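PDB 1HJQ: beta-1,4-galactanase from Humicola insolens, which hydrolyses (1->4)-beta-D-galactosidic linkages in type I arabinogalactans, acting as a family 53 glycoside hydrolase of clan GH-A. Local coordinates for residues K172-V177 with F206-V211; Y77-Y82 with I129-N134; S220-S225 with P260-N265; T246-S251 with A271-Y276; G145-W150 with Q188-T193. All coordinates share one frame; numbering follows the deposited sequence.

Contact 1 of 5, residues K172-V177 with F206-V211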
# COMPACT_ATOMS: atom_id res chain seq x y z
N LYS A 172 18.86 -4.73 -1.83
CA LYS A 172 17.64 -5.39 -1.42
C LYS A 172 16.65 -4.33 -0.95
O LYS A 172 17.03 -3.36 -0.29
CB LYS A 172 17.91 -6.35 -0.26
CG LYS A 172 19.04 -7.32 -0.49
CD LYS A 172 18.66 -8.45 -1.43
CE LYS A 172 19.83 -9.42 -1.55
NZ LYS A 172 19.49 -10.63 -2.35
N PRO A 173 15.36 -4.50 -1.28
CA PRO A 173 14.32 -3.55 -0.88
C PRO A 173 14.00 -3.70 0.59
O PRO A 173 14.28 -4.73 1.19
CB PRO A 173 13.14 -3.96 -1.75
CG PRO A 173 13.30 -5.44 -1.81
CD PRO A 173 14.78 -5.57 -2.11
N LYS A 174 13.44 -2.65 1.18
CA LYS A 174 13.06 -2.69 2.57
C LYS A 174 11.84 -3.59 2.65
O LYS A 174 10.90 -3.44 1.87
CB LYS A 174 12.71 -1.28 3.06
CG LYS A 174 13.87 -0.32 2.93
CD LYS A 174 13.58 1.03 3.55
CE LYS A 174 14.83 1.89 3.54
NZ LYS A 174 14.65 3.11 4.37
N ILE A 175 11.87 -4.54 3.56
CA ILE A 175 10.75 -5.46 3.70
C ILE A 175 9.74 -4.85 4.66
O ILE A 175 10.09 -4.44 5.77
CB ILE A 175 11.25 -6.82 4.21
CG1 ILE A 175 12.29 -7.37 3.22
CG2 ILE A 175 10.07 -7.77 4.35
CD1 ILE A 175 13.05 -8.58 3.71
N MET A 176 8.49 -4.79 4.22
CA MET A 176 7.43 -4.19 5.01
C MET A 176 6.27 -5.12 5.36
O MET A 176 5.90 -5.99 4.57
CB MET A 176 6.87 -2.98 4.25
CG MET A 176 5.62 -2.37 4.87
SD MET A 176 4.71 -1.32 3.74
CE MET A 176 5.83 0.11 3.61
N VAL A 177 5.72 -4.93 6.55
CA VAL A 177 4.56 -5.69 7.01
C VAL A 177 3.46 -4.64 7.03
O VAL A 177 3.60 -3.59 7.66
CB VAL A 177 4.78 -6.29 8.42
CG1 VAL A 177 3.45 -6.83 8.96
CG2 VAL A 177 5.80 -7.42 8.34
N PHE A 206 12.35 -8.03 8.88
CA PHE A 206 11.65 -6.95 8.20
C PHE A 206 12.19 -5.59 8.58
O PHE A 206 12.87 -5.44 9.59
CB PHE A 206 10.13 -7.02 8.43
CG PHE A 206 9.69 -6.68 9.82
CD1 PHE A 206 10.06 -7.47 10.90
CD2 PHE A 206 8.84 -5.60 10.03
CE1 PHE A 206 9.56 -7.20 12.17
CE2 PHE A 206 8.34 -5.33 11.30
CZ PHE A 206 8.70 -6.13 12.37
N ASP A 207 11.88 -4.59 7.77
CA ASP A 207 12.39 -3.25 8.00
C ASP A 207 11.33 -2.18 8.19
O ASP A 207 11.56 -1.17 8.85
CB ASP A 207 13.28 -2.85 6.83
CG ASP A 207 14.23 -3.96 6.42
OD1 ASP A 207 15.08 -4.35 7.25
OD2 ASP A 207 14.12 -4.46 5.28
N MET A 208 10.16 -2.40 7.60
CA MET A 208 9.11 -1.40 7.70
C MET A 208 7.80 -1.94 8.22
O MET A 208 7.52 -3.14 8.15
CB MET A 208 8.86 -0.74 6.34
CG MET A 208 10.08 -0.11 5.68
SD MET A 208 9.67 0.77 4.14
CE MET A 208 9.06 2.31 4.81
N MET A 209 7.01 -1.02 8.75
CA MET A 209 5.68 -1.32 9.24
C MET A 209 4.84 -0.27 8.53
O MET A 209 4.98 0.94 8.79
CB MET A 209 5.60 -1.16 10.75
CG MET A 209 6.24 -2.30 11.53
SD MET A 209 6.01 -2.14 13.32
CE MET A 209 6.88 -3.60 13.95
N GLY A 210 4.00 -0.72 7.60
CA GLY A 210 3.13 0.18 6.87
C GLY A 210 1.72 0.08 7.42
O GLY A 210 1.34 -0.95 7.96
N VAL A 211 0.93 1.16 7.29
CA VAL A 211 -0.44 1.15 7.79
C VAL A 211 -1.41 1.87 6.88
O VAL A 211 -1.05 2.82 6.19
CB VAL A 211 -0.55 1.82 9.18
CG1 VAL A 211 0.41 1.18 10.15
CG2 VAL A 211 -0.29 3.32 9.07
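I175 to V177 meet F206 to G210 where strands 174-179 and 208-212 run parallel in the wall of the TIM barrel. The two strands flank helix 185-198 in one beta-alpha-beta unit, and that helix lies against V177, F206 and M209.

Main-chain hydrogen bonds form the seam. I175 O is gripped twice, by D207 N and M208 N, each at 2.7 Å; the first donor lies in the carbonyl plane and the second is tilted from it. Farther along, V177 N donates to M208 O (3.0 Å) and G210 N to V177 O (2.9 Å). The short strand segments are inclined to each other by 44°.

A side chain extends this pairing toward the N-terminal ends of the strands. D207 OD2 takes the N-H of I175 on the anti side of its carboxylate, at 2.8 Å and nearly straight (170°). The amine of K174 reaches the next strand of the barrel in a salt bridge with E240.

Apolar contacts line both faces of the sheet. Facing the helices, V177 CG2 approaches CD2 of the F206 ring. On the other face M176 CB and M208 CB touch at 3.7 Å, M176 CE meets M208 SD at 3.9 Å, and K174 lays its CB near that sulphur. M176 holds CG anti to its backbone N (chi1 172°), which sends SD toward G210, within 3.8 Å of G210 CA.

Contact 2 of 5, residues Y77-Y82 with I129-N134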
# COMPACT_ATOMS: atom_id res chain seq x y z
N TYR A 77 7.43 0.37 -5.12
CA TYR A 77 6.97 -0.25 -3.89
C TYR A 77 6.03 -1.39 -4.34
O TYR A 77 4.90 -1.15 -4.80
CB TYR A 77 6.24 0.80 -3.04
CG TYR A 77 5.38 0.33 -1.86
CD1 TYR A 77 5.24 -1.03 -1.55
CD2 TYR A 77 4.66 1.26 -1.10
CE1 TYR A 77 4.39 -1.44 -0.52
CE2 TYR A 77 3.81 0.86 -0.07
CZ TYR A 77 3.68 -0.48 0.22
OH TYR A 77 2.80 -0.86 1.22
N ILE A 78 6.54 -2.62 -4.26
CA ILE A 78 5.78 -3.80 -4.66
C ILE A 78 4.93 -4.27 -3.49
O ILE A 78 5.43 -4.53 -2.40
CB ILE A 78 6.73 -4.95 -5.10
CG1 ILE A 78 7.45 -4.57 -6.40
CG2 ILE A 78 5.93 -6.24 -5.31
CD1 ILE A 78 6.56 -4.49 -7.63
N ASN A 79 3.63 -4.38 -3.74
CA ASN A 79 2.65 -4.77 -2.74
C ASN A 79 2.06 -6.15 -3.03
O ASN A 79 1.10 -6.27 -3.79
CB ASN A 79 1.56 -3.69 -2.71
CG ASN A 79 0.31 -4.12 -1.97
OD1 ASN A 79 -0.78 -3.69 -2.32
ND2 ASN A 79 0.45 -4.94 -0.93
N PHE A 80 2.63 -7.18 -2.41
CA PHE A 80 2.17 -8.56 -2.57
C PHE A 80 0.87 -8.79 -1.82
O PHE A 80 0.79 -8.47 -0.64
CB PHE A 80 3.19 -9.55 -2.01
CG PHE A 80 4.33 -9.85 -2.94
CD1 PHE A 80 4.09 -10.36 -4.21
CD2 PHE A 80 5.64 -9.64 -2.54
CE1 PHE A 80 5.14 -10.65 -5.07
CE2 PHE A 80 6.70 -9.93 -3.39
CZ PHE A 80 6.44 -10.44 -4.67
N HIS A 81 -0.13 -9.35 -2.49
CA HIS A 81 -1.38 -9.65 -1.81
C HIS A 81 -1.39 -11.13 -1.47
O HIS A 81 -2.19 -11.59 -0.66
CB HIS A 81 -2.60 -9.33 -2.70
CG HIS A 81 -2.97 -7.88 -2.71
ND1 HIS A 81 -4.28 -7.46 -2.63
CD2 HIS A 81 -2.22 -6.77 -2.83
CE1 HIS A 81 -4.32 -6.14 -2.69
NE2 HIS A 81 -3.08 -5.69 -2.81
N TYR A 82 -0.49 -11.88 -2.10
CA TYR A 82 -0.39 -13.32 -1.89
C TYR A 82 -1.75 -13.98 -2.00
O TYR A 82 -2.15 -14.77 -1.15
CB TYR A 82 0.23 -13.63 -0.53
CG TYR A 82 1.67 -13.20 -0.43
CD1 TYR A 82 2.57 -13.45 -1.48
CD2 TYR A 82 2.16 -12.57 0.72
CE1 TYR A 82 3.90 -13.10 -1.38
CE2 TYR A 82 3.49 -12.22 0.82
CZ TYR A 82 4.36 -12.49 -0.23
OH TYR A 82 5.70 -12.17 -0.13
N ILE A 129 10.69 -1.00 -2.06
CA ILE A 129 9.94 -1.46 -0.90
C ILE A 129 9.09 -2.65 -1.32
O ILE A 129 8.57 -2.68 -2.43
CB ILE A 129 8.99 -0.39 -0.35
CG1 ILE A 129 9.78 0.81 0.17
CG2 ILE A 129 8.15 -0.97 0.76
CD1 ILE A 129 8.89 1.93 0.66
N VAL A 130 8.96 -3.63 -0.43
CA VAL A 130 8.15 -4.81 -0.68
C VAL A 130 7.35 -5.14 0.57
O VAL A 130 7.92 -5.33 1.64
CB VAL A 130 9.01 -6.07 -0.98
CG1 VAL A 130 8.11 -7.21 -1.41
CG2 VAL A 130 10.02 -5.77 -2.05
N SER A 131 6.03 -5.18 0.44
CA SER A 131 5.21 -5.55 1.59
C SER A 131 4.87 -7.01 1.38
O SER A 131 4.37 -7.40 0.33
CB SER A 131 3.92 -4.71 1.68
OG SER A 131 2.97 -5.09 0.71
N ILE A 132 5.19 -7.83 2.37
CA ILE A 132 4.89 -9.24 2.27
C ILE A 132 3.46 -9.46 2.76
O ILE A 132 3.23 -9.96 3.86
CB ILE A 132 5.90 -10.06 3.09
CG1 ILE A 132 6.13 -9.40 4.45
CG2 ILE A 132 7.21 -10.16 2.33
CD1 ILE A 132 7.06 -10.18 5.35
N GLY A 133 2.51 -9.06 1.94
CA GLY A 133 1.11 -9.19 2.28
C GLY A 133 0.43 -7.84 2.17
O GLY A 133 1.11 -6.82 2.02
N ASN A 134 -0.90 -7.83 2.23
CA ASN A 134 -1.66 -6.59 2.14
C ASN A 134 -2.72 -6.52 3.25
O ASN A 134 -3.67 -7.30 3.24
CB ASN A 134 -2.36 -6.48 0.79
CG ASN A 134 -3.01 -5.12 0.59
OD1 ASN A 134 -2.32 -4.13 0.31
ND2 ASN A 134 -4.33 -5.06 0.74
O HOH W 1 -1.95 -10.39 1.69
O HOH W 2 -3.74 -2.85 -1.94
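Y77 turns CG anti to its backbone N (chi1 166°), which lays the ring beside I129: I129 CG2 sits over one face, 4.0 Å from the ring centroid, and S131 CB lies at the edge. N134 likewise holds CG anti to N (chi1 -172°), carrying its amide alongside the H81 imidazole. The two flat groups stack with their planes 9° apart and point the same way, N134 CB lying 3.7 Å from the imidazole centroid.

The backbones are joined in parallel. I78 N donates to I129 O (2.7 Å) and S131 N to I78 O (3.0 Å). F80 N reaches S131 O less closely, at 3.3 Å. These are the third and fourth strands of the eight-stranded beta/alpha barrel, 75-80 and 129-132. N134 stands just before E135, assigned as the proton donor, and its side chain is also about 4 Å from that of E245, the assigned nucleophile; an Asn-Glu pair at the end of the fourth strand is a hallmark of clan GH-A.

A87 and one water hold the stacked groups. A87 accepts from N134 ND2 and bonds H81 ND1, and the water joins H81 NE2 to N134 OD1. A second water links the backbones, H81 O (2.6 Å) and N134 N (2.8 Å). I132 centres an inverse gamma turn, and S131 OG donates to G133 O. There Y82 brings its OH near I132 CG2, the hydroxyl bonding T113.

Contact 3 of 5, residues S220-S225 with P260-N265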
# COMPACT_ATOMS: atom_id res chain seq x y z
N SER A 220 -13.07 7.04 14.68
CA SER A 220 -11.92 6.82 15.55
C SER A 220 -10.57 7.08 14.91
O SER A 220 -9.57 7.22 15.60
CB SER A 220 -11.94 5.39 16.09
OG SER A 220 -13.13 5.14 16.81
N ALA A 221 -10.54 7.14 13.58
CA ALA A 221 -9.29 7.37 12.85
C ALA A 221 -8.78 8.81 12.95
O ALA A 221 -8.54 9.46 11.93
CB ALA A 221 -9.48 6.98 11.39
N THR A 222 -8.58 9.29 14.17
CA THR A 222 -8.09 10.65 14.38
C THR A 222 -6.61 10.75 14.07
O THR A 222 -5.85 9.79 14.23
CB THR A 222 -8.31 11.09 15.83
OG1 THR A 222 -7.54 10.25 16.70
CG2 THR A 222 -9.77 10.98 16.21
N LEU A 223 -6.18 11.92 13.60
CA LEU A 223 -4.78 12.13 13.29
C LEU A 223 -3.94 11.87 14.54
O LEU A 223 -2.83 11.35 14.45
CB LEU A 223 -4.57 13.56 12.81
CG LEU A 223 -5.29 13.92 11.51
CD1 LEU A 223 -5.22 15.42 11.27
CD2 LEU A 223 -4.65 13.16 10.34
N ASP A 224 -4.47 12.23 15.70
CA ASP A 224 -3.78 12.03 16.97
C ASP A 224 -3.52 10.56 17.26
O ASP A 224 -2.42 10.19 17.67
CB ASP A 224 -4.59 12.63 18.13
CG ASP A 224 -4.30 14.11 18.35
OD1 ASP A 224 -3.51 14.70 17.59
OD2 ASP A 224 -4.86 14.67 19.31
N SER A 225 -4.54 9.73 17.08
CA SER A 225 -4.41 8.29 17.31
C SER A 225 -3.35 7.70 16.39
O SER A 225 -2.54 6.88 16.82
CB SER A 225 -5.74 7.59 17.07
OG SER A 225 -6.69 7.95 18.06
N PRO A 260 -13.91 11.49 11.38
CA PRO A 260 -13.26 11.87 12.64
C PRO A 260 -13.50 13.35 12.94
O PRO A 260 -13.51 14.19 12.03
CB PRO A 260 -11.79 11.55 12.37
CG PRO A 260 -11.89 10.35 11.45
CD PRO A 260 -12.98 10.77 10.49
N ALA A 261 -13.69 13.68 14.21
CA ALA A 261 -13.94 15.05 14.63
C ALA A 261 -12.86 16.05 14.22
O ALA A 261 -13.16 17.22 13.98
CB ALA A 261 -14.13 15.11 16.14
N ASP A 262 -11.62 15.59 14.13
CA ASP A 262 -10.53 16.48 13.75
C ASP A 262 -10.52 16.91 12.29
O ASP A 262 -9.81 17.85 11.94
CB ASP A 262 -9.17 15.87 14.10
CG ASP A 262 -8.99 14.47 13.53
OD1 ASP A 262 -9.61 14.14 12.49
OD2 ASP A 262 -8.20 13.70 14.12
N VAL A 263 -11.29 16.24 11.44
CA VAL A 263 -11.32 16.60 10.03
C VAL A 263 -12.70 16.97 9.50
O VAL A 263 -12.87 17.19 8.30
CB VAL A 263 -10.75 15.46 9.14
CG1 VAL A 263 -9.30 15.18 9.52
CG2 VAL A 263 -11.59 14.21 9.28
N ARG A 264 -13.68 17.07 10.39
CA ARG A 264 -15.04 17.42 10.00
C ARG A 264 -15.15 18.85 9.50
O ARG A 264 -16.22 19.30 9.10
CB ARG A 264 -15.99 17.21 11.19
CG ARG A 264 -16.03 15.76 11.65
CD ARG A 264 -16.88 15.56 12.89
NE ARG A 264 -16.81 14.17 13.35
CZ ARG A 264 -17.40 13.70 14.44
NH1 ARG A 264 -18.12 14.51 15.21
NH2 ARG A 264 -17.27 12.42 14.77
N ASN A 265 -14.03 19.56 9.51
CA ASN A 265 -13.98 20.94 9.05
C ASN A 265 -13.38 20.98 7.65
O ASN A 265 -13.53 21.96 6.93
CB ASN A 265 -13.10 21.77 9.99
CG ASN A 265 -11.76 21.09 10.27
OD1 ASN A 265 -10.71 21.51 9.77
ND2 ASN A 265 -11.80 20.02 11.06
O HOH W 3 -8.53 12.21 10.99
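L223 N donates to D262 OD2 at 2.7 Å, meeting the carboxylate on its syn side but 26° out of its plane. D262 places CG between its backbone N and carbonyl carbon, the crowded position (chi1 53°), and thereby turns the acid toward the other segment. Its second oxygen, D262 OD1, takes a water at 2.7 Å, and the same water donates to A221 O at 2.9 Å, so both oxygens of one side chain are tied to the opposite backbone.

The L223 N-H opens helix 223-237, the barrel helix that follows strand 208-212; D262 itself belongs to the long loop between strand 240-245 and helix 270-286. T222 is the N-cap, its OG1 accepting from S225 N at 3.1 Å; the nearby carboxylate would probably interact favourably with the helix end. Apolar contacts flank the polar centre: the P260 ring brings CG to A221 CB (4.1 Å), and L223 CD1 approaches V263 CG1 (4.4 Å). L223 also packs on V283 of helix 270-286.

Contact 4 of 5, residues T246-S251 with A271-Y276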
# COMPACT_ATOMS: atom_id res chain seq x y z
N THR A 246 -4.31 5.81 1.91
CA THR A 246 -5.18 6.85 2.43
C THR A 246 -5.88 7.55 1.28
O THR A 246 -5.36 7.58 0.16
CB THR A 246 -4.41 7.88 3.27
OG1 THR A 246 -5.35 8.74 3.94
CG2 THR A 246 -3.50 8.73 2.39
N ASN A 247 -7.05 8.11 1.55
CA ASN A 247 -7.84 8.81 0.56
C ASN A 247 -8.62 9.91 1.25
O ASN A 247 -8.80 9.90 2.46
CB ASN A 247 -8.87 7.88 -0.10
CG ASN A 247 -8.27 6.92 -1.12
OD1 ASN A 247 -8.91 5.94 -1.50
ND2 ASN A 247 -7.06 7.21 -1.58
N TRP A 248 -9.09 10.87 0.46
CA TRP A 248 -9.92 11.95 0.97
C TRP A 248 -10.83 12.26 -0.20
O TRP A 248 -10.37 12.50 -1.31
CB TRP A 248 -9.12 13.18 1.35
CG TRP A 248 -10.02 14.24 1.92
CD1 TRP A 248 -10.52 15.33 1.26
CD2 TRP A 248 -10.60 14.26 3.22
NE1 TRP A 248 -11.38 16.02 2.07
CE2 TRP A 248 -11.45 15.39 3.29
CE3 TRP A 248 -10.49 13.43 4.35
CZ2 TRP A 248 -12.18 15.72 4.43
CZ3 TRP A 248 -11.22 13.75 5.48
CH2 TRP A 248 -12.06 14.89 5.52
N PRO A 249 -12.15 12.26 0.04
CA PRO A 249 -13.10 12.53 -1.04
C PRO A 249 -13.35 13.98 -1.39
O PRO A 249 -13.23 14.87 -0.56
CB PRO A 249 -14.36 11.85 -0.54
CG PRO A 249 -14.29 12.08 0.93
CD PRO A 249 -12.85 11.82 1.26
N THR A 250 -13.69 14.21 -2.66
CA THR A 250 -14.02 15.55 -3.15
C THR A 250 -15.54 15.56 -3.25
O THR A 250 -16.15 16.59 -3.55
CB THR A 250 -13.45 15.80 -4.54
OG1 THR A 250 -14.14 14.97 -5.48
CG2 THR A 250 -11.97 15.48 -4.57
N SER A 251 -16.13 14.40 -2.99
CA SER A 251 -17.57 14.21 -3.02
C SER A 251 -17.90 13.00 -2.14
O SER A 251 -17.38 11.91 -2.36
CB SER A 251 -18.03 13.94 -4.45
OG SER A 251 -19.44 13.80 -4.51
N ALA A 271 -9.22 21.21 -2.54
CA ALA A 271 -8.58 21.94 -1.44
C ALA A 271 -8.52 21.06 -0.21
O ALA A 271 -7.48 20.98 0.45
CB ALA A 271 -9.35 23.21 -1.14
N GLY A 272 -9.63 20.39 0.09
CA GLY A 272 -9.69 19.51 1.25
C GLY A 272 -8.73 18.34 1.15
O GLY A 272 -8.16 17.91 2.16
N GLN A 273 -8.55 17.80 -0.05
CA GLN A 273 -7.64 16.69 -0.22
C GLN A 273 -6.23 17.14 0.15
O GLN A 273 -5.51 16.44 0.86
CB GLN A 273 -7.65 16.18 -1.67
CG GLN A 273 -8.96 15.53 -2.10
CD GLN A 273 -8.87 14.92 -3.48
OE1 GLN A 273 -8.52 15.60 -4.45
NE2 GLN A 273 -9.18 13.64 -3.59
N THR A 274 -5.85 18.32 -0.34
CA THR A 274 -4.53 18.88 -0.08
C THR A 274 -4.33 18.99 1.42
O THR A 274 -3.36 18.48 1.97
CB THR A 274 -4.40 20.28 -0.71
OG1 THR A 274 -4.68 20.20 -2.12
CG2 THR A 274 -2.98 20.83 -0.53
N GLN A 275 -5.29 19.65 2.06
CA GLN A 275 -5.28 19.86 3.49
C GLN A 275 -5.12 18.53 4.25
O GLN A 275 -4.26 18.40 5.12
CB GLN A 275 -6.58 20.54 3.89
CG GLN A 275 -6.61 21.19 5.24
CD GLN A 275 -7.93 21.92 5.47
OE1 GLN A 275 -8.43 22.62 4.58
NE2 GLN A 275 -8.49 21.76 6.66
N TYR A 276 -5.95 17.55 3.89
CA TYR A 276 -5.91 16.25 4.56
C TYR A 276 -4.61 15.49 4.31
O TYR A 276 -3.99 14.99 5.25
CB TYR A 276 -7.09 15.38 4.11
CG TYR A 276 -7.15 14.03 4.81
CD1 TYR A 276 -7.70 13.90 6.09
CD2 TYR A 276 -6.66 12.89 4.19
CE1 TYR A 276 -7.77 12.66 6.73
CE2 TYR A 276 -6.71 11.65 4.82
CZ TYR A 276 -7.27 11.53 6.08
OH TYR A 276 -7.33 10.29 6.67
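W248 lies against Y276 and Q273, and its side chain can be traced outward. CB sits 3.8 Å from Y276 CD2. With CG anti to the backbone N (chi1 -178°), the indole is laid across the helix, over G272, Q273 and Y276. CG and CD2 come up to Y276 CB, while CD1 meets G272 C at 3.5 Å. NE1 also passes G272, though its hydrogen bond goes to P267 O. CE3 lies over the face of the tyrosine, and the six-membered rings form an offset stack, centroids 4.6 Å apart and planes at 24°. CZ3 continues over Y276 CD1 (3.6 Å). P249 CD covers the other indole face.

The backbone is pinned as well: Q273 NE2 donates to W248 O at 2.8 Å, almost along the C=O axis, and T250 CG2 rests on the same amide. T246 OG1, bonded to F213 O, meets the edge of the Y276 ring.

This loop leaves strand 240-245 directly after E245, the assigned nucleophile, and the stack lays it on helix 270-286, with strand 290-296 alongside through W296 and Y295.

Contact 5 of 5, residues G145-W150 with Q188-T193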
# COMPACT_ATOMS: atom_id res chain seq x y z
N GLY A 145 -2.74 -19.29 7.67
CA GLY A 145 -2.29 -18.02 8.21
C GLY A 145 -3.35 -17.11 8.81
O GLY A 145 -3.12 -15.90 8.96
N LYS A 146 -4.50 -17.66 9.16
CA LYS A 146 -5.56 -16.85 9.74
C LYS A 146 -5.21 -16.51 11.19
O LYS A 146 -4.67 -17.34 11.92
CB LYS A 146 -6.89 -17.59 9.66
CG LYS A 146 -8.12 -16.71 9.65
CD LYS A 146 -9.37 -17.57 9.52
CE LYS A 146 -10.66 -16.75 9.59
NZ LYS A 146 -10.79 -15.80 8.46
N THR A 147 -5.52 -15.29 11.61
CA THR A 147 -5.20 -14.86 12.96
C THR A 147 -5.50 -15.82 14.08
O THR A 147 -6.52 -16.52 14.08
CB THR A 147 -5.84 -13.54 13.33
OG1 THR A 147 -7.10 -13.41 12.65
CG2 THR A 147 -4.91 -12.40 12.99
N ASN A 148 -4.58 -15.78 15.05
CA ASN A 148 -4.56 -16.60 16.24
C ASN A 148 -3.74 -17.85 15.92
O ASN A 148 -3.44 -18.65 16.80
CB ASN A 148 -5.97 -16.89 16.73
CG ASN A 148 -6.62 -15.67 17.37
OD1 ASN A 148 -6.38 -14.54 16.95
ND2 ASN A 148 -7.44 -15.89 18.39
N ASN A 149 -3.38 -17.98 14.65
CA ASN A 149 -2.52 -19.06 14.17
C ASN A 149 -1.17 -18.37 14.11
O ASN A 149 -0.41 -18.52 13.15
CB ASN A 149 -2.92 -19.52 12.77
CG ASN A 149 -4.09 -20.48 12.79
OD1 ASN A 149 -4.89 -20.49 13.73
ND2 ASN A 149 -4.20 -21.28 11.74
N TRP A 150 -0.90 -17.58 15.14
CA TRP A 150 0.33 -16.81 15.25
C TRP A 150 1.58 -17.56 14.81
O TRP A 150 2.44 -16.99 14.14
CB TRP A 150 0.47 -16.32 16.69
CG TRP A 150 -0.69 -15.47 17.12
CD1 TRP A 150 -1.54 -15.70 18.17
CD2 TRP A 150 -1.12 -14.24 16.51
NE1 TRP A 150 -2.46 -14.68 18.26
CE2 TRP A 150 -2.23 -13.78 17.25
CE3 TRP A 150 -0.67 -13.49 15.41
CZ2 TRP A 150 -2.90 -12.59 16.93
CZ3 TRP A 150 -1.34 -12.31 15.09
CH2 TRP A 150 -2.45 -11.87 15.85
N GLN A 188 -2.36 -2.75 16.28
CA GLN A 188 -0.94 -2.79 15.88
C GLN A 188 -0.05 -3.51 16.90
O GLN A 188 0.90 -4.21 16.53
CB GLN A 188 -0.38 -1.39 15.72
CG GLN A 188 -1.11 -0.48 14.71
CD GLN A 188 -1.34 -1.12 13.34
OE1 GLN A 188 -0.48 -1.81 12.78
NE2 GLN A 188 -2.52 -0.84 12.79
N ASN A 189 -0.38 -3.32 18.18
CA ASN A 189 0.35 -3.90 19.32
C ASN A 189 0.02 -5.39 19.45
O ASN A 189 0.94 -6.20 19.53
CB ASN A 189 0.00 -3.14 20.63
CG ASN A 189 0.85 -3.59 21.83
OD1 ASN A 189 1.87 -4.25 21.64
ND2 ASN A 189 0.43 -3.23 23.05
N TRP A 190 -1.26 -5.73 19.51
CA TRP A 190 -1.73 -7.12 19.59
C TRP A 190 -1.10 -7.98 18.49
O TRP A 190 -0.52 -9.04 18.73
CB TRP A 190 -3.25 -7.10 19.47
CG TRP A 190 -3.90 -8.38 19.06
CD1 TRP A 190 -4.15 -9.44 19.86
CD2 TRP A 190 -4.46 -8.69 17.78
NE1 TRP A 190 -4.85 -10.40 19.16
CE2 TRP A 190 -5.05 -9.96 17.88
CE3 TRP A 190 -4.53 -8.01 16.55
CZ2 TRP A 190 -5.70 -10.58 16.80
CZ3 TRP A 190 -5.18 -8.63 15.47
CH2 TRP A 190 -5.75 -9.90 15.61
N TRP A 191 -1.22 -7.52 17.25
CA TRP A 191 -0.69 -8.25 16.12
C TRP A 191 0.82 -8.51 16.19
O TRP A 191 1.26 -9.67 16.26
CB TRP A 191 -0.99 -7.51 14.83
CG TRP A 191 -0.89 -8.39 13.64
CD1 TRP A 191 -1.88 -9.16 13.10
CD2 TRP A 191 0.28 -8.63 12.85
NE1 TRP A 191 -1.41 -9.86 12.01
CE2 TRP A 191 -0.08 -9.55 11.84
CE3 TRP A 191 1.60 -8.16 12.89
CZ2 TRP A 191 0.83 -10.00 10.88
CZ3 TRP A 191 2.49 -8.61 11.94
CH2 TRP A 191 2.11 -9.52 10.95
N TYR A 192 1.62 -7.45 16.16
CA TYR A 192 3.07 -7.60 16.19
C TYR A 192 3.56 -8.38 17.40
O TYR A 192 4.47 -9.21 17.29
CB TYR A 192 3.75 -6.23 16.10
CG TYR A 192 3.71 -5.61 14.72
CD1 TYR A 192 4.46 -6.15 13.66
CD2 TYR A 192 2.91 -4.50 14.45
CE1 TYR A 192 4.42 -5.60 12.39
CE2 TYR A 192 2.85 -3.94 13.18
CZ TYR A 192 3.61 -4.49 12.15
OH TYR A 192 3.58 -3.92 10.89
N THR A 193 2.97 -8.12 18.56
CA THR A 193 3.36 -8.81 19.77
C THR A 193 3.21 -10.32 19.56
O THR A 193 4.15 -11.09 19.73
CB THR A 193 2.49 -8.38 20.97
OG1 THR A 193 2.81 -7.03 21.32
CG2 THR A 193 2.73 -9.30 22.17
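W150 drives the far edge of its indole between W190 and W191, and these three tryptophans make the dense part of the contact. Toward W190 the pair is T-shaped: W150 CZ2 lies over the face, 3.4 Å from W190 CZ2, with six-membered centroids 5.0 Å apart and planes at 82°. Toward W191 the same edge points at the five-membered ring, centroids 5.3 Å apart, with W150 CZ3 reaching W191 CD1 at 3.8 Å. W190 holds CG anti to its backbone N (chi1 160°), a torsion that swings its indole out toward the incoming edge.

The other side is thinner. T147 CG2 touches W190 CH2 at 3.7 Å, while N148 OD1 only comes up to the rim of W190, 4.0 Å from CZ2. N148 is exposed and lies within the type II turn from K146 to N149, closed by N149 N to K146 O at 3.1 Å; N148 N sits over the centre of the W150 ring. T147 turns its hydroxyl to Q138.

The turn leads into helix 150-165, and W190 and W191 belong to helix 185-198, so the cluster joins two successive outer helices of the barrel. W191 lies deeper, against V177 of strand 174-179. Between the two segments the cohesion is aromatic and apolar, carried by ring C-H edges directed at pi faces and by dispersion.

Overall arrangement
Contacts 1 and 2 lie in the barrel wall, side by side and buried: M176 bonds through its backbone to V130 and I132, and its sulphur packs at the hydroxyl of Y77. Strand pairing dominates both. Outside them, chemistry shifts with position. Contact 5, at the surface, is mainly aromatic and apolar, yet reaches contact 1 where W191 and Y192 lie on V177 and M209. Contacts 3 and 4 share the loop between strand 240-245 and helix 270-286: V263 touches both W248 and Y276, although contact 3 is partly buried and relies on a carboxylate, whereas contact 4 is buried and combines a ring stack with one amide-to-carbonyl bond. Contacts 4 and 5 lie farthest apart, centres about 32 Å.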